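ATP grasp ligase (Microcystis aeruginosa MRC, PDB 5IG9) is an ATP-grasp ligase that probably uses ATP to close ester rings in the microviridin precursor peptide. Local coordinates at residues L113-L127 against L269-D281. Residues are numbered along the deposited sequence; the frame is centred on the assembly and turned at random.
Sequences LDPIAKVDHANHKQL and LMKYFGLNYGAID
With chi1 -76°, CG of Asp-114 is anti to its carbonyl carbon, and the carboxylate reaches the backbone of Asn-276 and Tyr-277. Phe-273, with chi1 -71°, has CG beside its own backbone N, and its ring lies against Ala-122. Asn-276 N gives a nearly straight bond to Asp-114 OD1 at 2.7 Å, on the syn side but tilted from the carboxylate plane. Tyr-277 N adds a weak bond to Asp-114 OD2 at 3.1 Å. Leu-275 CD2 packs on Asp-114 CG. With an alanine in place of Asp-114, both N-H groups would probably lose this acceptor, and the turn into strand 277-284 would be less firmly held. Leu-113 CD1 touches Asn-276 CB at 3.5 Å. Ala-122 CB makes an off-centre CH-pi contact with the Phe-273 ring, 4.2 Å from its centroid. Leu-127 CD2 reaches the edge of that ring, 3.7 Å from Phe-273 CE1. The His-121 ring lies obliquely to it, and Tyr-272 CD2 covers one face. Lys-118 lays its aliphatic chain along the end of helix 260-273, with CB 3.4 Å from Phe-273 O. That helix ends in a Schellman motif: Leu-275 N bonds to Met-270 O and Gly-274 N weakly to Lys-271 O, with positive-phi Gly-274 at C-prime. The contact joins edge strand 111-113 of the Rossmann-like parallel sheet, and the helices after it, to the turn that follows this motif and leads into the antiparallel ATP-grasp sheet.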
ATOM      1  N   LEU A 113       2.408  11.011  12.204  1.00 41.50           N
ATOM      2  CA  LEU A 113       1.270  10.399  12.879  1.00 40.29           C
ATOM      3  C   LEU A 113       0.210   9.958  11.872  1.00 40.07           C
ATOM      4  O   LEU A 113      -0.734  10.700  11.598  1.00 37.07           O
ATOM      5  CB  LEU A 113       0.655  11.370  13.890  1.00 40.97           C
ATOM      6  CG  LEU A 113      -0.466  10.845  14.790  1.00 41.26           C
ATOM      7  CD1 LEU A 113       0.109  10.093  15.978  1.00 40.97           C
ATOM      8  CD2 LEU A 113      -1.370  11.976  15.244  1.00 40.97           C
ATOM      9  N   ASP A 114       0.368   8.761  11.307  1.00 42.85           N
ATOM     10  CA  ASP A 114       1.513   7.894  11.562  1.00 42.37           C
ATOM     11  C   ASP A 114       2.340   7.734  10.289  1.00 39.82           C
ATOM     12  O   ASP A 114       1.885   8.120   9.212  1.00 40.62           O
ATOM     13  CB  ASP A 114       1.044   6.528  12.071  1.00 43.88           C
ATOM     14  CG  ASP A 114       0.595   6.571  13.515  1.00 45.50           C
ATOM     15  OD1 ASP A 114       1.461   6.752  14.397  1.00 48.89           O
ATOM     16  OD2 ASP A 114      -0.619   6.414  13.767  1.00 52.26           O
ATOM     17  N   PRO A 115       3.553   7.188  10.400  1.00 40.07           N
ATOM     18  CA  PRO A 115       4.346   6.933   9.193  1.00 40.90           C
ATOM     19  C   PRO A 115       3.616   6.026   8.216  1.00 40.69           C
ATOM     20  O   PRO A 115       2.852   5.139   8.602  1.00 43.51           O
ATOM     21  CB  PRO A 115       5.611   6.264   9.737  1.00 41.15           C
ATOM     22  CG  PRO A 115       5.746   6.808  11.106  1.00 41.06           C
ATOM     23  CD  PRO A 115       4.345   6.970  11.625  1.00 41.23           C
ATOM     24  N   ILE A 116       3.871   6.257   6.927  1.00 41.76           N
ATOM     25  CA  ILE A 116       3.197   5.487   5.888  1.00 44.57           C
ATOM     26  C   ILE A 116       3.535   4.007   6.005  1.00 44.85           C
ATOM     27  O   ILE A 116       2.660   3.144   5.860  1.00 42.64           O
ATOM     28  CB  ILE A 116       3.553   6.042   4.497  1.00 44.18           C
ATOM     29  CG1 ILE A 116       2.953   7.435   4.318  1.00 47.25           C
ATOM     30  CG2 ILE A 116       3.061   5.110   3.412  1.00 45.67           C
ATOM     31  CD1 ILE A 116       3.122   7.989   2.927  1.00 51.13           C
ATOM     32  N   ALA A 117       4.802   3.686   6.276  1.00 44.73           N
ATOM     33  CA  ALA A 117       5.195   2.282   6.343  1.00 40.60           C
ATOM     34  C   ALA A 117       4.484   1.557   7.478  1.00 42.41           C
ATOM     35  O   ALA A 117       4.223   0.351   7.379  1.00 45.85           O
ATOM     36  CB  ALA A 117       6.711   2.164   6.493  1.00 39.19           C
ATOM     37  N   LYS A 118       4.147   2.274   8.551  1.00 40.94           N
ATOM     38  CA  LYS A 118       3.419   1.667   9.656  1.00 42.42           C
ATOM     39  C   LYS A 118       1.939   1.508   9.327  1.00 42.47           C
ATOM     40  O   LYS A 118       1.343   0.469   9.636  1.00 43.48           O
ATOM     41  CB  LYS A 118       3.599   2.505  10.920  1.00 42.92           C
ATOM     42  CG  LYS A 118       5.051   2.809  11.239  1.00 44.11           C
ATOM     43  CD  LYS A 118       5.884   1.536  11.292  1.00 46.18           C
ATOM     44  CE  LYS A 118       7.323   1.839  11.675  1.00 50.80           C
ATOM     45  NZ  LYS A 118       8.157   0.611  11.809  1.00 52.77           N
ATOM     46  N   VAL A 119       1.331   2.524   8.709  1.00 42.50           N
ATOM     47  CA  VAL A 119      -0.075   2.422   8.328  1.00 39.46           C
ATOM     48  C   VAL A 119      -0.263   1.335   7.280  1.00 39.86           C
ATOM     49  O   VAL A 119      -1.211   0.543   7.349  1.00 39.10           O
ATOM     50  CB  VAL A 119      -0.597   3.785   7.839  1.00 40.13           C
ATOM     51  CG1 VAL A 119      -2.035   3.668   7.349  1.00 39.35           C
ATOM     52  CG2 VAL A 119      -0.493   4.817   8.947  1.00 40.25           C
ATOM     53  N   ASP A 120       0.650   1.264   6.307  1.00 40.67           N
ATOM     54  CA  ASP A 120       0.566   0.232   5.277  1.00 39.85           C
ATOM     55  C   ASP A 120       0.659  -1.167   5.876  1.00 43.28           C
ATOM     56  O   ASP A 120      -0.056  -2.083   5.451  1.00 40.01           O
ATOM     57  CB  ASP A 120       1.664   0.440   4.237  1.00 39.83           C
ATOM     58  CG  ASP A 120       1.321   1.528   3.245  1.00 43.85           C
ATOM     59  OD1 ASP A 120       0.125   1.867   3.143  1.00 48.82           O
ATOM     60  OD2 ASP A 120       2.235   2.037   2.562  1.00 49.44           O
ATOM     61  N   HIS A 121       1.534  -1.350   6.866  1.00 42.19           N
ATOM     62  CA  HIS A 121       1.721  -2.660   7.476  1.00 40.88           C
ATOM     63  C   HIS A 121       0.590  -3.015   8.430  1.00 44.21           C
ATOM     64  O   HIS A 121       0.295  -4.201   8.623  1.00 44.89           O
ATOM     65  CB  HIS A 121       3.055  -2.710   8.218  1.00 42.03           C
ATOM     66  CG  HIS A 121       3.448  -4.088   8.649  1.00 42.60           C
ATOM     67  ND1 HIS A 121       3.687  -4.420   9.964  1.00 43.54           N
ATOM     68  CD2 HIS A 121       3.634  -5.222   7.934  1.00 44.73           C
ATOM     69  CE1 HIS A 121       4.010  -5.700  10.040  1.00 44.10           C
ATOM     70  NE2 HIS A 121       3.986  -6.209   8.821  1.00 44.34           N
ATOM     71  N   ALA A 122      -0.038  -2.018   9.047  1.00 48.12           N
ATOM     72  CA  ALA A 122      -1.177  -2.279   9.912  1.00 44.57           C
ATOM     73  C   ALA A 122      -2.481  -2.430   9.142  1.00 44.54           C
ATOM     74  O   ALA A 122      -3.493  -2.798   9.745  1.00 41.65           O
ATOM     75  CB  ALA A 122      -1.313  -1.165  10.952  1.00 44.55           C
ATOM     76  N   ASN A 123      -2.484  -2.166   7.833  1.00 41.01           N
ATOM     77  CA  ASN A 123      -3.707  -2.261   7.043  1.00 41.35           C
ATOM     78  C   ASN A 123      -4.065  -3.687   6.652  1.00 44.13           C
ATOM     79  O   ASN A 123      -5.138  -3.898   6.076  1.00 44.71           O
ATOM     80  CB  ASN A 123      -3.598  -1.409   5.775  1.00 39.06           C
ATOM     81  CG  ASN A 123      -3.903   0.054   6.026  1.00 37.68           C
ATOM     82  OD1 ASN A 123      -4.554   0.404   7.011  1.00 37.25           O
ATOM     83  ND2 ASN A 123      -3.433   0.919   5.133  1.00 39.60           N
ATOM     84  N   HIS A 124      -3.201  -4.661   6.930  1.00 41.20           N
ATOM     85  CA  HIS A 124      -3.497  -6.065   6.649  1.00 39.23           C
ATOM     86  C   HIS A 124      -4.351  -6.601   7.788  1.00 37.20           C
ATOM     87  O   HIS A 124      -3.847  -6.897   8.873  1.00 37.33           O
ATOM     88  CB  HIS A 124      -2.210  -6.866   6.489  1.00 41.01           C
ATOM     89  CG  HIS A 124      -1.332  -6.375   5.380  1.00 44.12           C
ATOM     90  ND1 HIS A 124      -0.172  -5.667   5.608  1.00 49.17           N
ATOM     91  CD2 HIS A 124      -1.455  -6.475   4.036  1.00 46.70           C
ATOM     92  CE1 HIS A 124       0.387  -5.359   4.451  1.00 47.63           C
ATOM     93  NE2 HIS A 124      -0.373  -5.835   3.482  1.00 46.48           N
ATOM     94  N   LYS A 125      -5.657  -6.725   7.542  1.00 39.02           N
ATOM     95  CA  LYS A 125      -6.574  -7.096   8.614  1.00 38.02           C
ATOM     96  C   LYS A 125      -6.342  -8.526   9.087  1.00 36.44           C
ATOM     97  O   LYS A 125      -6.602  -8.842  10.252  1.00 39.08           O
ATOM     98  CB  LYS A 125      -8.019  -6.898   8.158  1.00 37.19           C
ATOM     99  CG  LYS A 125      -8.367  -5.439   7.896  1.00 41.17           C
ATOM    100  CD  LYS A 125      -9.758  -5.283   7.309  1.00 45.73           C
ATOM    101  CE  LYS A 125     -10.091  -3.818   7.065  1.00 52.34           C
ATOM    102  NZ  LYS A 125     -11.428  -3.637   6.428  1.00 55.04           N
ATOM    103  N   GLN A 126      -5.849  -9.400   8.207  1.00 39.47           N
ATOM    104  CA  GLN A 126      -5.478 -10.742   8.641  1.00 41.04           C
ATOM    105  C   GLN A 126      -4.297 -10.711   9.601  1.00 42.87           C
ATOM    106  O   GLN A 126      -4.228 -11.529  10.527  1.00 44.64           O
ATOM    107  CB  GLN A 126      -5.154 -11.619   7.434  1.00 40.27           C
ATOM    108  CG  GLN A 126      -4.869 -13.066   7.791  1.00 43.75           C
ATOM    109  CD  GLN A 126      -4.353 -13.868   6.613  1.00 47.78           C
ATOM    110  OE1 GLN A 126      -4.540 -13.486   5.455  1.00 49.19           O
ATOM    111  NE2 GLN A 126      -3.688 -14.980   6.901  1.00 44.32           N
ATOM    112  N   LEU A 127      -3.362  -9.780   9.401  1.00 42.27           N
ATOM    113  CA  LEU A 127      -2.239  -9.653  10.321  1.00 42.74           C
ATOM    114  C   LEU A 127      -2.660  -9.011  11.636  1.00 43.76           C
ATOM    115  O   LEU A 127      -2.094  -9.326  12.688  1.00 40.50           O
ATOM    116  CB  LEU A 127      -1.119  -8.843   9.668  1.00 40.74           C
ATOM    117  CG  LEU A 127       0.166  -8.654  10.475  1.00 41.47           C
ATOM    118  CD1 LEU A 127       0.853  -9.986  10.732  1.00 39.04           C
ATOM    119  CD2 LEU A 127       1.090  -7.700   9.746  1.00 43.54           C
ATOM    120  N   LEU A 269      -0.288  -3.965  20.999  1.00 45.84           N
ATOM    121  CA  LEU A 269      -0.709  -4.034  19.605  1.00 44.54           C
ATOM    122  C   LEU A 269      -0.285  -2.782  18.849  1.00 43.32           C
ATOM    123  O   LEU A 269       0.198  -2.863  17.715  1.00 43.07           O
ATOM    124  CB  LEU A 269      -2.222  -4.231  19.527  1.00 45.08           C
ATOM    125  CG  LEU A 269      -2.796  -4.632  18.170  1.00 48.97           C
ATOM    126  CD1 LEU A 269      -2.362  -6.040  17.796  1.00 49.05           C
ATOM    127  CD2 LEU A 269      -4.307  -4.522  18.202  1.00 49.88           C
ATOM    128  N   MET A 270      -0.453  -1.612  19.467  1.00 46.86           N
ATOM    129  CA  MET A 270       0.016  -0.372  18.856  1.00 47.65           C
ATOM    130  C   MET A 270       1.532  -0.381  18.698  1.00 46.48           C
ATOM    131  O   MET A 270       2.062   0.031  17.661  1.00 45.05           O
ATOM    132  CB  MET A 270      -0.423   0.826  19.699  1.00 47.60           C
ATOM    133  CG  MET A 270      -1.922   0.917  19.924  1.00 48.99           C
ATOM    134  SD  MET A 270      -2.836   1.484  18.481  1.00 49.77           S
ATOM    135  CE  MET A 270      -2.248   3.170  18.366  1.00 51.64           C
ATOM    136  N   LYS A 271       2.247  -0.858  19.720  1.00 48.68           N
ATOM    137  CA  LYS A 271       3.706  -0.839  19.676  1.00 47.51           C
ATOM    138  C   LYS A 271       4.248  -1.787  18.614  1.00 45.79           C
ATOM    139  O   LYS A 271       5.274  -1.502  17.986  1.00 44.14           O
ATOM    140  CB  LYS A 271       4.276  -1.188  21.051  1.00 51.87           C
ATOM    141  CG  LYS A 271       5.783  -1.035  21.140  1.00 60.22           C
ATOM    142  CD  LYS A 271       6.311  -1.338  22.534  1.00 68.77           C
ATOM    143  CE  LYS A 271       6.162  -2.812  22.875  1.00 75.75           C
ATOM    144  NZ  LYS A 271       7.073  -3.214  23.984  1.00 79.94           N
ATOM    145  N   TYR A 272       3.580  -2.923  18.399  1.00 42.36           N
ATOM    146  CA  TYR A 272       4.039  -3.854  17.374  1.00 42.32           C
ATOM    147  C   TYR A 272       3.992  -3.211  15.994  1.00 43.46           C
ATOM    148  O   TYR A 272       4.959  -3.283  15.227  1.00 43.33           O
ATOM    149  CB  TYR A 272       3.202  -5.135  17.399  1.00 43.84           C
ATOM    150  CG  TYR A 272       3.508  -6.052  16.237  1.00 45.77           C
ATOM    151  CD1 TYR A 272       4.589  -6.923  16.279  1.00 45.71           C
ATOM    152  CD2 TYR A 272       2.728  -6.031  15.085  1.00 47.47           C
ATOM    153  CE1 TYR A 272       4.878  -7.754  15.213  1.00 45.24           C
ATOM    154  CE2 TYR A 272       3.012  -6.854  14.017  1.00 45.59           C
ATOM    155  CZ  TYR A 272       4.085  -7.714  14.083  1.00 44.31           C
ATOM    156  OH  TYR A 272       4.361  -8.536  13.013  1.00 47.92           O
ATOM    157  N   PHE A 273       2.871  -2.575  15.660  1.00 46.63           N
ATOM    158  CA  PHE A 273       2.722  -1.945  14.356  1.00 45.01           C
ATOM    159  C   PHE A 273       3.400  -0.584  14.268  1.00 46.22           C
ATOM    160  O   PHE A 273       3.512  -0.043  13.163  1.00 54.16           O
ATOM    161  CB  PHE A 273       1.238  -1.809  14.001  1.00 43.80           C
ATOM    162  CG  PHE A 273       0.573  -3.117  13.685  1.00 43.22           C
ATOM    163  CD1 PHE A 273       0.905  -3.813  12.534  1.00 42.61           C
ATOM    164  CD2 PHE A 273      -0.379  -3.652  14.535  1.00 44.16           C
ATOM    165  CE1 PHE A 273       0.300  -5.018  12.239  1.00 41.71           C
ATOM    166  CE2 PHE A 273      -0.989  -4.857  14.244  1.00 42.18           C
ATOM    167  CZ  PHE A 273      -0.647  -5.539  13.095  1.00 41.51           C
ATOM    168  N   GLY A 274       3.856  -0.031  15.391  1.00 48.77           N
ATOM    169  CA  GLY A 274       4.510   1.263  15.392  1.00 48.76           C
ATOM    170  C   GLY A 274       3.580   2.450  15.291  1.00 50.63           C
ATOM    171  O   GLY A 274       3.963   3.483  14.732  1.00 51.03           O
ATOM    172  N   LEU A 275       2.368   2.340  15.819  1.00 45.33           N
ATOM    173  CA  LEU A 275       1.375   3.391  15.684  1.00 45.01           C
ATOM    174  C   LEU A 275       1.300   4.238  16.947  1.00 41.63           C
ATOM    175  O   LEU A 275       1.468   3.743  18.064  1.00 47.27           O
ATOM    176  CB  LEU A 275      -0.003   2.803  15.380  1.00 46.45           C
ATOM    177  CG  LEU A 275      -0.142   2.047  14.059  1.00 48.72           C
ATOM    178  CD1 LEU A 275      -1.574   1.575  13.860  1.00 49.03           C
ATOM    179  CD2 LEU A 275       0.308   2.908  12.891  1.00 48.16           C
ATOM    180  N   ASN A 276       1.047   5.534  16.753  1.00 44.43           N
ATOM    181  CA  ASN A 276       0.694   6.425  17.848  1.00 44.16           C
ATOM    182  C   ASN A 276      -0.735   6.941  17.744  1.00 44.90           C
ATOM    183  O   ASN A 276      -1.147   7.756  18.576  1.00 41.70           O
ATOM    184  CB  ASN A 276       1.678   7.602  17.927  1.00 43.52           C
ATOM    185  CG  ASN A 276       2.991   7.221  18.594  1.00 43.62           C
ATOM    186  OD1 ASN A 276       3.012   6.773  19.741  1.00 42.59           O
ATOM    187  ND2 ASN A 276       4.092   7.392  17.872  1.00 42.96           N
ATOM    188  N   TYR A 277      -1.498   6.496  16.747  1.00 41.97           N
ATOM    189  CA  TYR A 277      -2.936   6.717  16.689  1.00 39.89           C
ATOM    190  C   TYR A 277      -3.598   5.455  16.164  1.00 39.34           C
ATOM    191  O   TYR A 277      -3.033   4.746  15.328  1.00 39.58           O
ATOM    192  CB  TYR A 277      -3.321   7.911  15.802  1.00 39.78           C
ATOM    193  CG  TYR A 277      -4.817   8.047  15.600  1.00 41.38           C
ATOM    194  CD1 TYR A 277      -5.601   8.736  16.517  1.00 41.27           C
ATOM    195  CD2 TYR A 277      -5.449   7.472  14.502  1.00 40.26           C
ATOM    196  CE1 TYR A 277      -6.968   8.854  16.343  1.00 43.09           C
ATOM    197  CE2 TYR A 277      -6.815   7.585  14.320  1.00 39.36           C
ATOM    198  CZ  TYR A 277      -7.569   8.277  15.243  1.00 40.74           C
ATOM    199  OH  TYR A 277      -8.928   8.396  15.067  1.00 40.00           O
ATOM    200  N   GLY A 278      -4.801   5.178  16.662  1.00 38.50           N
ATOM    201  CA  GLY A 278      -5.549   4.023  16.204  1.00 38.24           C
ATOM    202  C   GLY A 278      -6.977   3.987  16.701  1.00 39.02           C
ATOM    203  O   GLY A 278      -7.241   4.282  17.870  1.00 40.14           O
ATOM    204  N   ALA A 279      -7.911   3.635  15.824  1.00 39.88           N
ATOM    205  CA  ALA A 279      -9.303   3.429  16.206  1.00 41.45           C
ATOM    206  C   ALA A 279      -9.562   1.929  16.243  1.00 41.88           C
ATOM    207  O   ALA A 279      -9.533   1.261  15.204  1.00 41.48           O
ATOM    208  CB  ALA A 279     -10.253   4.134  15.243  1.00 43.48           C
ATOM    209  N   ILE A 280      -9.804   1.404  17.441  1.00 42.02           N
ATOM    210  CA  ILE A 280      -9.934  -0.027  17.680  1.00 40.42           C
ATOM    211  C   ILE A 280     -11.390  -0.354  17.964  1.00 38.27           C
ATOM    212  O   ILE A 280     -12.062   0.358  18.718  1.00 38.59           O
ATOM    213  CB  ILE A 280      -9.035  -0.489  18.842  1.00 41.01           C
ATOM    214  CG1 ILE A 280      -7.582  -0.111  18.562  1.00 41.86           C
ATOM    215  CG2 ILE A 280      -9.182  -1.990  19.074  1.00 40.07           C
ATOM    216  CD1 ILE A 280      -6.621  -0.588  19.618  1.00 44.25           C
ATOM    217  N   ASP A 281     -11.869  -1.435  17.361  1.00 36.57           N
ATOM    218  CA  ASP A 281     -13.224  -1.923  17.554  1.00 37.90           C
ATOM    219  C   ASP A 281     -13.175  -3.208  18.367  1.00 39.77           C
ATOM    220  O   ASP A 281     -12.446  -4.142  18.016  1.00 39.20           O
ATOM    221  CB  ASP A 281     -13.915  -2.171  16.211  1.00 38.47           C
ATOM    222  CG  ASP A 281     -14.268  -0.885  15.496  1.00 39.93           C
ATOM    223  OD1 ASP A 281     -14.432   0.137  16.187  1.00 42.53           O
ATOM    224  OD2 ASP A 281     -14.394  -0.896  14.253  1.00 45.32           O
TER